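Acetyl-CoA acetyltransferase (Mycobacterium smegmatis, PDB 4EGV) probably acts as an acyltransferase of the thiolase family, being a monomeric thiolase-like protein of type 1 that carries an additional C-terminal domain. Local coordinates at residues Ala122-Phe125 with Gly126-Ala130; Leu286-Glu290 with Glu291-Tyr295. All coordinates share one frame; numbering follows the deposited sequence.

How the contacts relate
Following the chain from the N terminus, contact 1 comes first, as the last turns of helix 117-130 just before strand 136-143. It closes no loop beyond the helical turn itself. Contact 2 lies in series after it, in the short connection between helix 280-286 and strand 294-303, where 3-10 turns close on residues 289-293. The two neither nest nor cross: their centres are about 17 Å apart and their nearest atoms about 9 Å. The large mixed sheet relates them. Thr123 packs on Leu296, His299 and Asp301 of the strand that contact 2 leads into, while Val288 and Trp293 reach Val23 of the adjacent strand 20-29.

Contact 1. Residues Ala122-Phe125 with Gly126-Ala130; sequences ATEF and GGKIA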
ATOM      1  N   ALA A 122      10.311  -4.360  -8.075  1.00 30.03           N
ATOM      2  CA  ALA A 122      11.393  -3.485  -8.475  1.00 30.68           C
ATOM      3  C   ALA A 122      12.640  -3.711  -7.618  1.00 31.35           C
ATOM      4  O   ALA A 122      13.714  -3.772  -8.134  1.00 31.32           O
ATOM      5  CB  ALA A 122      10.966  -2.047  -8.440  1.00 30.60           C
ATOM      6  N   THR A 123      12.496  -3.857  -6.309  1.00 32.47           N
ATOM      7  CA  THR A 123      13.624  -4.187  -5.464  1.00 33.11           C
ATOM      8  C   THR A 123      14.263  -5.563  -5.788  1.00 34.02           C
ATOM      9  O   THR A 123      15.481  -5.671  -5.906  1.00 33.78           O
ATOM     10  CB  THR A 123      13.247  -4.079  -3.984  1.00 33.27           C
ATOM     11  OG1 THR A 123      12.737  -2.767  -3.717  1.00 32.25           O
ATOM     12  CG2 THR A 123      14.433  -4.420  -3.058  1.00 31.61           C
ATOM     13  N   GLU A 124      13.449  -6.598  -5.900  1.00 34.84           N
ATOM     14  CA  GLU A 124      13.926  -7.909  -6.290  1.00 36.48           C
ATOM     15  C   GLU A 124      14.659  -7.944  -7.659  1.00 36.62           C
ATOM     16  O   GLU A 124      15.704  -8.570  -7.771  1.00 36.28           O
ATOM     17  CB  GLU A 124      12.752  -8.891  -6.261  1.00 37.38           C
ATOM     18  CG  GLU A 124      13.075 -10.360  -6.453  1.00 40.59           C
ATOM     19  CD  GLU A 124      11.990 -11.075  -7.236  1.00 44.33           C
ATOM     20  OE1 GLU A 124      10.801 -10.935  -6.906  1.00 45.94           O
ATOM     21  OE2 GLU A 124      12.324 -11.760  -8.205  1.00 44.69           O
ATOM     22  N   PHE A 125      14.154  -7.262  -8.684  1.00 36.78           N
ATOM     23  CA  PHE A 125      14.894  -7.242  -9.941  1.00 37.30           C
ATOM     24  C   PHE A 125      16.050  -6.314  -9.982  1.00 37.14           C
ATOM     25  O   PHE A 125      16.951  -6.531 -10.724  1.00 37.66           O
ATOM     26  CB  PHE A 125      14.003  -7.180 -11.199  1.00 37.73           C
ATOM     27  CG  PHE A 125      13.262  -8.472 -11.431  1.00 39.16           C
ATOM     28  CD1 PHE A 125      13.964  -9.618 -11.804  1.00 41.41           C
ATOM     29  CD2 PHE A 125      11.894  -8.580 -11.158  1.00 39.49           C
ATOM     30  CE1 PHE A 125      13.306 -10.846 -11.938  1.00 43.05           C
ATOM     31  CE2 PHE A 125      11.239  -9.793 -11.268  1.00 41.53           C
ATOM     32  CZ  PHE A 125      11.938 -10.936 -11.661  1.00 42.41           C
ATOM     33  N   GLY A 126      16.047  -5.298  -9.148  1.00 37.70           N
ATOM     34  CA  GLY A 126      17.229  -4.483  -8.900  1.00 37.48           C
ATOM     35  C   GLY A 126      18.378  -5.321  -8.393  1.00 37.46           C
ATOM     36  O   GLY A 126      19.466  -5.275  -8.939  1.00 37.15           O
ATOM     37  N   GLY A 127      18.117  -6.083  -7.337  1.00 37.81           N
ATOM     38  CA  GLY A 127      19.078  -7.024  -6.751  1.00 37.89           C
ATOM     39  C   GLY A 127      19.619  -8.072  -7.697  1.00 37.55           C
ATOM     40  O   GLY A 127      20.764  -8.419  -7.600  1.00 36.99           O
ATOM     41  N   LYS A 128      18.779  -8.557  -8.604  1.00 37.77           N
ATOM     42  CA  LYS A 128      19.166  -9.606  -9.527  1.00 37.86           C
ATOM     43  C   LYS A 128      19.910  -9.049 -10.699  1.00 37.91           C
ATOM     44  O   LYS A 128      20.720  -9.750 -11.297  1.00 38.49           O
ATOM     45  CB  LYS A 128      17.955 -10.403 -10.007  1.00 38.00           C
ATOM     46  CG  LYS A 128      17.415 -11.383  -8.979  1.00 37.16           C
ATOM     47  CD  LYS A 128      16.147 -12.056  -9.457  1.00 36.95           C
ATOM     48  CE  LYS A 128      15.651 -13.016  -8.403  1.00 37.88           C
ATOM     49  NZ  LYS A 128      14.745 -13.990  -9.053  1.00 34.73           N
ATOM     50  N   ILE A 129      19.639  -7.793 -11.033  1.00 36.25           N
ATOM     51  CA  ILE A 129      20.409  -7.105 -12.047  1.00 35.13           C
ATOM     52  C   ILE A 129      21.809  -6.785 -11.509  1.00 36.95           C
ATOM     53  O   ILE A 129      22.778  -6.912 -12.274  1.00 36.64           O
ATOM     54  CB  ILE A 129      19.713  -5.838 -12.607  1.00 34.11           C
ATOM     55  CG1 ILE A 129      18.667  -6.199 -13.657  1.00 29.14           C
ATOM     56  CG2 ILE A 129      20.733  -4.888 -13.235  1.00 32.41           C
ATOM     57  CD1 ILE A 129      17.614  -5.153 -13.856  1.00 18.29           C
ATOM     58  N   ALA A 130      21.925  -6.477 -10.223  1.00 39.09           N
ATOM     59  CA  ALA A 130      23.179  -6.173  -9.568  1.00 40.34           C
ATOM     60  C   ALA A 130      24.141  -7.344  -9.495  1.00 41.24           C
ATOM     61  O   ALA A 130      25.312  -7.179  -9.578  1.00 41.28           O
ATOM     62  CB  ALA A 130      22.908  -5.646  -8.232  1.00 39.95           C
TER
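Glu124 and Lys128, one turn apart on helix 117-130, form an i to i+4 salt bridge near its C-terminal end. Their side chains run side by side in the same direction, and OE2 of Glu124 stands 3.4 Å from NZ of Lys128, a weak pairing. The torsions explain the meeting. Glu124 CG is anti to its own N (chi1 -172°) and the chain then bends at chi2, whereas Lys128 CG lies beside its N (chi1 -76°) and the rest runs extended. On the way the lysine passes the backbone, its CG 3.5 Å from Glu124 O, the same oxygen that receives Lys128 N at 3.2 Å.

The Phe125 ring lies beside the pair. Glu124 OE2 sits 3.6 Å above one face of this Phe125 ring, displaced toward the rim, and Lys128 CD approaches the ring obliquely at 4.0 Å from Phe125 CE1. The apolar side of the helix rests on the sheet: Phe125 and Ile129 touch Val137 of strand 136-143, and Ile129 also reaches Met277 of strand 271-279. Thr123 OG1 is held by Gln119 O, a turn earlier. At Phe125 O, two kinds of approach converge: Ile129 N is hydrogen-bonded at 3.0 Å, and Ile129 CG1, beside that nitrogen, comes within 3.4 Å of Phe125 O.

Contact 2. Residues Leu286-Glu290 with Glu291-Tyr295; sequences LGVPE and EKWVY
Pro289 O accepts Lys292 N and Glu290 O accepts Trp293 N, two i to i+3 bonds of 3-10 type that turn the backbone from residues 289-290 toward strand 294-303. Both are 3.1 Å long (Lys292 N to Pro289 O, and Trp293 N to Glu290 O).

The indole of Trp293 folds back over this turn. With CG placed beside its backbone N (chi1 -53°), the ring brings Trp293 NE1 to Val288 O for a hydrogen bond of 3.1 Å. The donor lies 54° out of that carbonyl plane, so the indole N-H does not follow a lone pair. Next to it, CG1 of Val288, anti to the valine N, touches Trp293 NE1 at 3.5 Å. One indole face is covered by backbone: Glu290 CA makes a CH-pi contact, 3.8 Å from the centroid of the five-membered ring of Trp293 and only 10° off its normal. Farther along, Glu290 CG reaches CE3 of Trp293 at 4.1 Å, and the glutamate carboxylate is turned nearly parallel to the ring. Tyr295 OH meets the indole edge in its plane.

Val21 of strand 20-29 and Ala283 of helix 280-286 also pack against Trp293, while Lys292 NZ is hydrogen-bonded to Asp56 O. With the Schellman motif at Gly287 ending helix 280-286, the arrangement is a compact helix-to-strand connection, with the Trp293 indole packed back over the turn and bonded to Val288 O, entering a central strand of the thiolase fold.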
ATOM      1  N   LEU A 286      22.357  -0.105 -25.619  1.00 55.94           N
ATOM      2  CA  LEU A 286      21.074   0.110 -26.222  1.00 56.50           C
ATOM      3  C   LEU A 286      20.787   1.546 -26.561  1.00 56.96           C
ATOM      4  O   LEU A 286      19.855   1.813 -27.257  1.00 58.18           O
ATOM      5  CB  LEU A 286      20.013  -0.378 -25.266  1.00 56.27           C
ATOM      6  CG  LEU A 286      19.728  -1.858 -25.264  1.00 56.36           C
ATOM      7  CD1 LEU A 286      18.405  -2.013 -24.737  1.00 55.47           C
ATOM      8  CD2 LEU A 286      19.772  -2.437 -26.614  1.00 55.36           C
ATOM      9  N   GLY A 287      21.563   2.484 -26.071  1.00 56.62           N
ATOM     10  CA  GLY A 287      21.492   3.815 -26.617  1.00 56.03           C
ATOM     11  C   GLY A 287      20.551   4.759 -25.950  1.00 55.14           C
ATOM     12  O   GLY A 287      20.098   5.701 -26.513  1.00 55.58           O
ATOM     13  N   VAL A 288      20.328   4.464 -24.703  1.00 54.02           N
ATOM     14  CA  VAL A 288      19.464   5.134 -23.707  1.00 53.03           C
ATOM     15  C   VAL A 288      20.112   6.343 -23.081  1.00 52.41           C
ATOM     16  O   VAL A 288      21.014   6.195 -22.282  1.00 51.73           O
ATOM     17  CB  VAL A 288      19.040   4.186 -22.558  1.00 53.15           C
ATOM     18  CG1 VAL A 288      18.198   4.913 -21.532  1.00 52.65           C
ATOM     19  CG2 VAL A 288      18.287   2.991 -23.107  1.00 53.01           C
ATOM     20  N   PRO A 289      19.627   7.550 -23.425  1.00 52.28           N
ATOM     21  CA  PRO A 289      20.193   8.778 -22.897  1.00 52.13           C
ATOM     22  C   PRO A 289      20.347   8.764 -21.375  1.00 51.67           C
ATOM     23  O   PRO A 289      19.463   8.341 -20.662  1.00 51.31           O
ATOM     24  CB  PRO A 289      19.165   9.828 -23.326  1.00 52.32           C
ATOM     25  CG  PRO A 289      18.563   9.272 -24.548  1.00 52.11           C
ATOM     26  CD  PRO A 289      18.490   7.822 -24.321  1.00 52.02           C
ATOM     27  N   GLU A 290      21.470   9.263 -20.901  1.00 51.67           N
ATOM     28  CA  GLU A 290      21.755   9.290 -19.483  1.00 51.17           C
ATOM     29  C   GLU A 290      20.780  10.140 -18.644  1.00 50.92           C
ATOM     30  O   GLU A 290      20.527   9.792 -17.510  1.00 50.90           O
ATOM     31  CB  GLU A 290      23.235   9.649 -19.234  1.00 51.30           C
ATOM     32  CG  GLU A 290      23.664   9.452 -17.789  1.00 51.40           C
ATOM     33  CD  GLU A 290      25.147   9.250 -17.598  1.00 52.22           C
ATOM     34  OE1 GLU A 290      25.888   9.104 -18.601  1.00 52.38           O
ATOM     35  OE2 GLU A 290      25.566   9.223 -16.425  1.00 50.06           O
ATOM     36  N   GLU A 291      20.219  11.216 -19.190  1.00 50.49           N
ATOM     37  CA  GLU A 291      19.221  11.995 -18.438  1.00 50.61           C
ATOM     38  C   GLU A 291      17.916  11.204 -18.066  1.00 49.10           C
ATOM     39  O   GLU A 291      17.130  11.646 -17.220  1.00 48.53           O
ATOM     40  CB  GLU A 291      18.960  13.404 -19.041  1.00 51.36           C
ATOM     41  CG  GLU A 291      18.120  13.478 -20.307  1.00 55.91           C
ATOM     42  CD  GLU A 291      18.963  13.441 -21.571  1.00 61.55           C
ATOM     43  OE1 GLU A 291      20.116  12.948 -21.493  1.00 62.51           O
ATOM     44  OE2 GLU A 291      18.480  13.891 -22.649  1.00 61.78           O
ATOM     45  N   LYS A 292      17.751  10.014 -18.654  1.00 47.46           N
ATOM     46  CA  LYS A 292      16.640   9.097 -18.347  1.00 45.74           C
ATOM     47  C   LYS A 292      16.877   8.119 -17.192  1.00 44.35           C
ATOM     48  O   LYS A 292      15.932   7.562 -16.672  1.00 43.73           O
ATOM     49  CB  LYS A 292      16.274   8.265 -19.585  1.00 45.83           C
ATOM     50  CG  LYS A 292      15.750   9.034 -20.768  1.00 45.36           C
ATOM     51  CD  LYS A 292      14.329   9.450 -20.621  1.00 46.02           C
ATOM     52  CE  LYS A 292      13.953  10.380 -21.772  1.00 47.38           C
ATOM     53  NZ  LYS A 292      12.489  10.563 -21.891  1.00 46.74           N
ATOM     54  N   TRP A 293      18.128   7.892 -16.823  1.00 43.14           N
ATOM     55  CA  TRP A 293      18.453   6.942 -15.777  1.00 42.14           C
ATOM     56  C   TRP A 293      18.105   7.430 -14.364  1.00 41.24           C
ATOM     57  O   TRP A 293      18.493   8.523 -13.939  1.00 41.11           O
ATOM     58  CB  TRP A 293      19.932   6.611 -15.793  1.00 42.08           C
ATOM     59  CG  TRP A 293      20.474   6.184 -17.052  1.00 42.48           C
ATOM     60  CD1 TRP A 293      19.832   6.104 -18.230  1.00 42.59           C
ATOM     61  CD2 TRP A 293      21.824   5.783 -17.294  1.00 44.04           C
ATOM     62  NE1 TRP A 293      20.687   5.676 -19.209  1.00 42.58           N
ATOM     63  CE2 TRP A 293      21.921   5.473 -18.662  1.00 43.97           C
ATOM     64  CE3 TRP A 293      22.960   5.641 -16.483  1.00 44.24           C
ATOM     65  CZ2 TRP A 293      23.106   5.045 -19.248  1.00 44.26           C
ATOM     66  CZ3 TRP A 293      24.126   5.212 -17.055  1.00 43.96           C
ATOM     67  CH2 TRP A 293      24.191   4.905 -18.428  1.00 45.02           C
ATOM     68  N   VAL A 294      17.399   6.571 -13.644  1.00 39.93           N
ATOM     69  CA  VAL A 294      17.092   6.744 -12.235  1.00 38.18           C
ATOM     70  C   VAL A 294      17.557   5.505 -11.440  1.00 37.40           C
ATOM     71  O   VAL A 294      17.309   4.370 -11.807  1.00 36.86           O
ATOM     72  CB  VAL A 294      15.596   7.018 -12.062  1.00 37.95           C
ATOM     73  CG1 VAL A 294      15.261   7.281 -10.671  1.00 36.29           C
ATOM     74  CG2 VAL A 294      15.209   8.193 -12.903  1.00 37.04           C
ATOM     75  N   TYR A 295      18.247   5.744 -10.338  1.00 37.22           N
ATOM     76  CA  TYR A 295      18.734   4.681  -9.443  1.00 36.59           C
ATOM     77  C   TYR A 295      17.767   4.361  -8.311  1.00 36.04           C
ATOM     78  O   TYR A 295      17.112   5.208  -7.765  1.00 34.99           O
ATOM     79  CB  TYR A 295      20.114   5.056  -8.873  1.00 36.66           C
ATOM     80  CG  TYR A 295      21.113   5.341  -9.944  1.00 36.13           C
ATOM     81  CD1 TYR A 295      22.048   4.392 -10.279  1.00 35.42           C
ATOM     82  CD2 TYR A 295      21.087   6.538 -10.660  1.00 35.74           C
ATOM     83  CE1 TYR A 295      22.966   4.605 -11.278  1.00 36.43           C
ATOM     84  CE2 TYR A 295      21.975   6.760 -11.664  1.00 36.34           C
ATOM     85  CZ  TYR A 295      22.939   5.780 -11.974  1.00 37.40           C
ATOM     86  OH  TYR A 295      23.871   5.965 -12.985  1.00 36.68           O
TER